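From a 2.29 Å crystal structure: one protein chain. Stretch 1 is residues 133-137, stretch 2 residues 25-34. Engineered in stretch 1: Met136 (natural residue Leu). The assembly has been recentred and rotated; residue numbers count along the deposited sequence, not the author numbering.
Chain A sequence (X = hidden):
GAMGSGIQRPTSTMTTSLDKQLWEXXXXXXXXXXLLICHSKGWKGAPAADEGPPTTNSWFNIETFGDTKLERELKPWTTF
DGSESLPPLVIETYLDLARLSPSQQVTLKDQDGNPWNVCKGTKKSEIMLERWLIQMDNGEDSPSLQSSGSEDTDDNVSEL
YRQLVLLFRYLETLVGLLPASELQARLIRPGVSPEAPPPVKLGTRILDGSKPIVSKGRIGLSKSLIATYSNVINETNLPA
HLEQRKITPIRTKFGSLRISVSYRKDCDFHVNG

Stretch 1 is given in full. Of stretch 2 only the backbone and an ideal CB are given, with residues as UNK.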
# COMPACT_ATOMS: atom_id res chain seq x y z
N LEU A 133 -3.44 -4.86 0.66
CA LEU A 133 -4.72 -5.45 1.05
C LEU A 133 -4.34 -6.55 2.06
O LEU A 133 -3.53 -7.40 1.75
CB LEU A 133 -5.29 -6.19 -0.14
CG LEU A 133 -6.53 -7.03 0.18
CD1 LEU A 133 -7.72 -6.20 0.73
CD2 LEU A 133 -6.98 -7.92 -0.97
N ILE A 134 -4.94 -6.50 3.24
CA ILE A 134 -4.75 -7.51 4.32
C ILE A 134 -6.18 -7.94 4.62
O ILE A 134 -7.13 -7.09 4.67
CB ILE A 134 -4.15 -6.84 5.56
CG1 ILE A 134 -2.84 -6.13 5.16
CG2 ILE A 134 -3.94 -7.87 6.69
CD1 ILE A 134 -2.44 -5.05 6.15
N GLN A 135 -6.35 -9.25 4.69
CA GLN A 135 -7.65 -9.91 4.63
C GLN A 135 -7.60 -11.26 5.35
O GLN A 135 -6.53 -11.92 5.36
CB GLN A 135 -7.76 -10.40 3.22
CG GLN A 135 -8.92 -9.89 2.46
CD GLN A 135 -8.83 -10.42 1.06
OE1 GLN A 135 -7.84 -11.09 0.67
NE2 GLN A 135 -9.86 -10.12 0.28
N MSE A 136 -8.74 -11.68 5.86
CA MSE A 136 -8.96 -13.03 6.36
C MSE A 136 -9.87 -13.72 5.34
O MSE A 136 -10.92 -13.18 5.03
CB MSE A 136 -9.65 -12.74 7.69
CG MSE A 136 -9.76 -13.91 8.65
SE MSE A 136 -7.97 -14.59 9.14
CE MSE A 136 -8.63 -16.41 8.85
N ASP A 137 -9.47 -14.88 4.80
CA ASP A 137 -10.34 -15.80 3.96
C ASP A 137 -11.77 -15.33 3.70
O ASP A 137 -12.73 -15.90 4.25
CB ASP A 137 -10.38 -17.24 4.53
CG ASP A 137 -11.36 -18.20 3.75
OD1 ASP A 137 -12.59 -18.24 4.04
OD2 ASP A 137 -10.89 -18.95 2.86
N UNK A 25 -5.25 -12.50 18.48
CA UNK A 25 -3.98 -12.54 17.80
C UNK A 25 -4.21 -11.92 16.39
O UNK A 25 -3.59 -10.93 16.03
CB UNK A 25 -3.44 -13.97 17.73
N UNK A 26 -5.17 -12.46 15.65
CA UNK A 26 -5.50 -11.99 14.33
C UNK A 26 -5.72 -10.48 14.24
O UNK A 26 -5.00 -9.78 13.49
CB UNK A 26 -6.75 -12.72 13.84
N UNK A 27 -6.66 -9.97 15.01
CA UNK A 27 -7.01 -8.55 15.00
C UNK A 27 -5.81 -7.65 15.38
O UNK A 27 -5.65 -6.53 14.84
CB UNK A 27 -8.17 -8.30 15.96
N UNK A 28 -4.96 -8.15 16.27
CA UNK A 28 -3.81 -7.40 16.75
C UNK A 28 -2.75 -7.33 15.65
O UNK A 28 -2.05 -6.32 15.50
CB UNK A 28 -3.24 -8.04 18.02
N UNK A 29 -2.66 -8.39 14.87
CA UNK A 29 -1.74 -8.40 13.79
C UNK A 29 -2.16 -7.33 12.73
O UNK A 29 -1.33 -6.50 12.29
CB UNK A 29 -1.67 -9.80 13.18
N UNK A 30 -3.42 -7.38 12.33
CA UNK A 30 -3.97 -6.39 11.39
C UNK A 30 -3.56 -5.00 11.82
O UNK A 30 -3.04 -4.24 11.01
CB UNK A 30 -5.49 -6.49 11.31
N UNK A 31 -3.79 -4.69 13.09
CA UNK A 31 -3.38 -3.42 13.70
C UNK A 31 -1.88 -3.17 13.61
O UNK A 31 -1.50 -2.12 13.11
CB UNK A 31 -3.81 -3.39 15.17
N UNK A 32 -1.03 -4.12 14.06
CA UNK A 32 0.42 -3.97 13.95
C UNK A 32 0.87 -3.79 12.48
O UNK A 32 1.69 -2.91 12.18
CB UNK A 32 1.11 -5.19 14.57
N UNK A 33 0.34 -4.65 11.59
CA UNK A 33 0.66 -4.63 10.17
C UNK A 33 0.37 -3.27 9.53
O UNK A 33 1.27 -2.63 8.90
CB UNK A 33 -0.13 -5.72 9.45
N UNK A 34 -0.84 -2.79 9.75
CA UNK A 34 -1.19 -1.45 9.32
C UNK A 34 -0.27 -0.38 9.94
O UNK A 34 0.11 0.61 9.27
CB UNK A 34 -2.65 -1.16 9.68

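Residues 133 to 136 of stretch 1 belong to a strand that begins earlier in the chain, and it runs antiparallel to the helix of stretch 2, with axes 9.9 Å apart. Ile134 and Met136 point their CA-to-CB bonds toward the helix. Gln135 points away, so between them the strand offers backbone. Met136 is engineered and is modelled as selenomethionine.

Position 25 has helical backbone angles, and its ideal CB has nothing of stretch 1 within 5.5 Å. Stretch 1 sets no preference here. The residue is Leu25.

Position 26 points toward the strand, and its ideal CB lies 5.2 Å from Met136 SE. That gap leaves room for a further carbon or two. The neighbouring surface is apolar and offers no charge, so Val, Ile, Leu or Met would suit. The residue is Ile26, with chi1 m and chi2 t. Its CG2 comes to 4.1 Å from Met136 SE, an apolar contact.

Positions 27 and 28 have no atom of stretch 1 near their ideal CB atoms. Polar or apolar side chains would be equally compatible with the strand. The residues are Asp27 and Asn28, and neither touches stretch 1.

Position 29 points toward the strand, but nothing of stretch 1 lies within 5.5 Å of its ideal CB. A small residue would leave the strand untouched, and a long or aromatic one could approach it. The residue is Phe29, with chi1 t. Its nearest approach, Phe29 CE2 to Ile134 CG2, is 5.3 Å, too far for a close contact.

Position 30 has the nearest backbone register, its CA 7.2 Å from the CA of Ile134. Its CA-to-CB bond points sideways, and the ideal CB is 5.1 Å from Ile134 CG2. A side chain must turn in to reach the strand, where it would meet an apolar methyl and backbone. Leu, Met or an aromatic would suit. The residue is Phe30, and the end of its side chain does come nearer. Ile134 CG2 sits over one ring face, 3.8 Å from the centroid of the Phe30 ring and 9° off its normal, a CH-pi contact. At the ring edge, Phe30 CZ is 3.9 Å from Gln135 C and 4.1 Å from Met136 N. Phe30 CE2 is also 3.8 Å from Ile134 O. No hydrogen bond joins the two stretches, so shape and apolar packing carry this contact.

Positions 31 and 32 are out of reach of the strand, which leaves their choice open. The residues are Leu31 and Lys32.

Position 33 points toward the strand. Its ideal CB is already 4.1 Å from Ile134 CD1, so a single methyl is enough for packing, and small apolar residues suit. The residue is Ala33, whose CB packs at 4.1 Å against Ile134 CD1.

Position 34 points sideways, with its ideal CB 5.3 Å from Ile134 CD1. Small or medium side chains are plausible. The residue is Ala34, which stops short of close contact.

Stretch 2 25-34: LIDNFFLKAA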
# COMPACT_ATOMS: atom_id res chain seq x y z
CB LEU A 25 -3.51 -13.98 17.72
CG LEU A 25 -2.13 -14.39 18.24
CD1 LEU A 25 -1.73 -13.63 19.50
CD2 LEU A 25 -2.06 -15.90 18.48
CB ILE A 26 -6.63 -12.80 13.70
CG1 ILE A 26 -6.16 -14.24 13.49
CG2 ILE A 26 -6.99 -12.22 12.32
CD1 ILE A 26 -7.28 -15.27 13.42
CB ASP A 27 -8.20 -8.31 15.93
CG ASP A 27 -8.63 -6.85 16.00
OD1 ASP A 27 -8.96 -6.18 15.00
OD2 ASP A 27 -8.65 -6.36 17.12
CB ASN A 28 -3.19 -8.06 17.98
CG ASN A 28 -3.89 -7.68 19.29
OD1 ASN A 28 -4.63 -6.70 19.38
ND2 ASN A 28 -3.63 -8.47 20.32
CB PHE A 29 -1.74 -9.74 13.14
CG PHE A 29 -0.71 -9.84 12.12
CD1 PHE A 29 0.64 -10.02 12.51
CD2 PHE A 29 -1.03 -9.65 10.80
CE1 PHE A 29 1.64 -10.03 11.56
CE2 PHE A 29 -0.04 -9.65 9.84
CZ PHE A 29 1.29 -9.83 10.22
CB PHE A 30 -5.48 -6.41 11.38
CG PHE A 30 -6.06 -7.32 10.38
CD1 PHE A 30 -5.78 -8.70 10.38
CD2 PHE A 30 -6.91 -6.80 9.41
CE1 PHE A 30 -6.36 -9.51 9.42
CE2 PHE A 30 -7.46 -7.60 8.43
CZ PHE A 30 -7.22 -8.97 8.46
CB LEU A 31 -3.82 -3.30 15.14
CG LEU A 31 -5.34 -3.32 15.41
CD1 LEU A 31 -5.61 -3.34 16.93
CD2 LEU A 31 -6.06 -2.16 14.77
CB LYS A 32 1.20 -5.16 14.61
CG LYS A 32 1.15 -5.19 16.14
CD LYS A 32 1.97 -6.34 16.73
CE LYS A 32 1.58 -6.60 18.19
NZ LYS A 32 2.28 -7.78 18.78
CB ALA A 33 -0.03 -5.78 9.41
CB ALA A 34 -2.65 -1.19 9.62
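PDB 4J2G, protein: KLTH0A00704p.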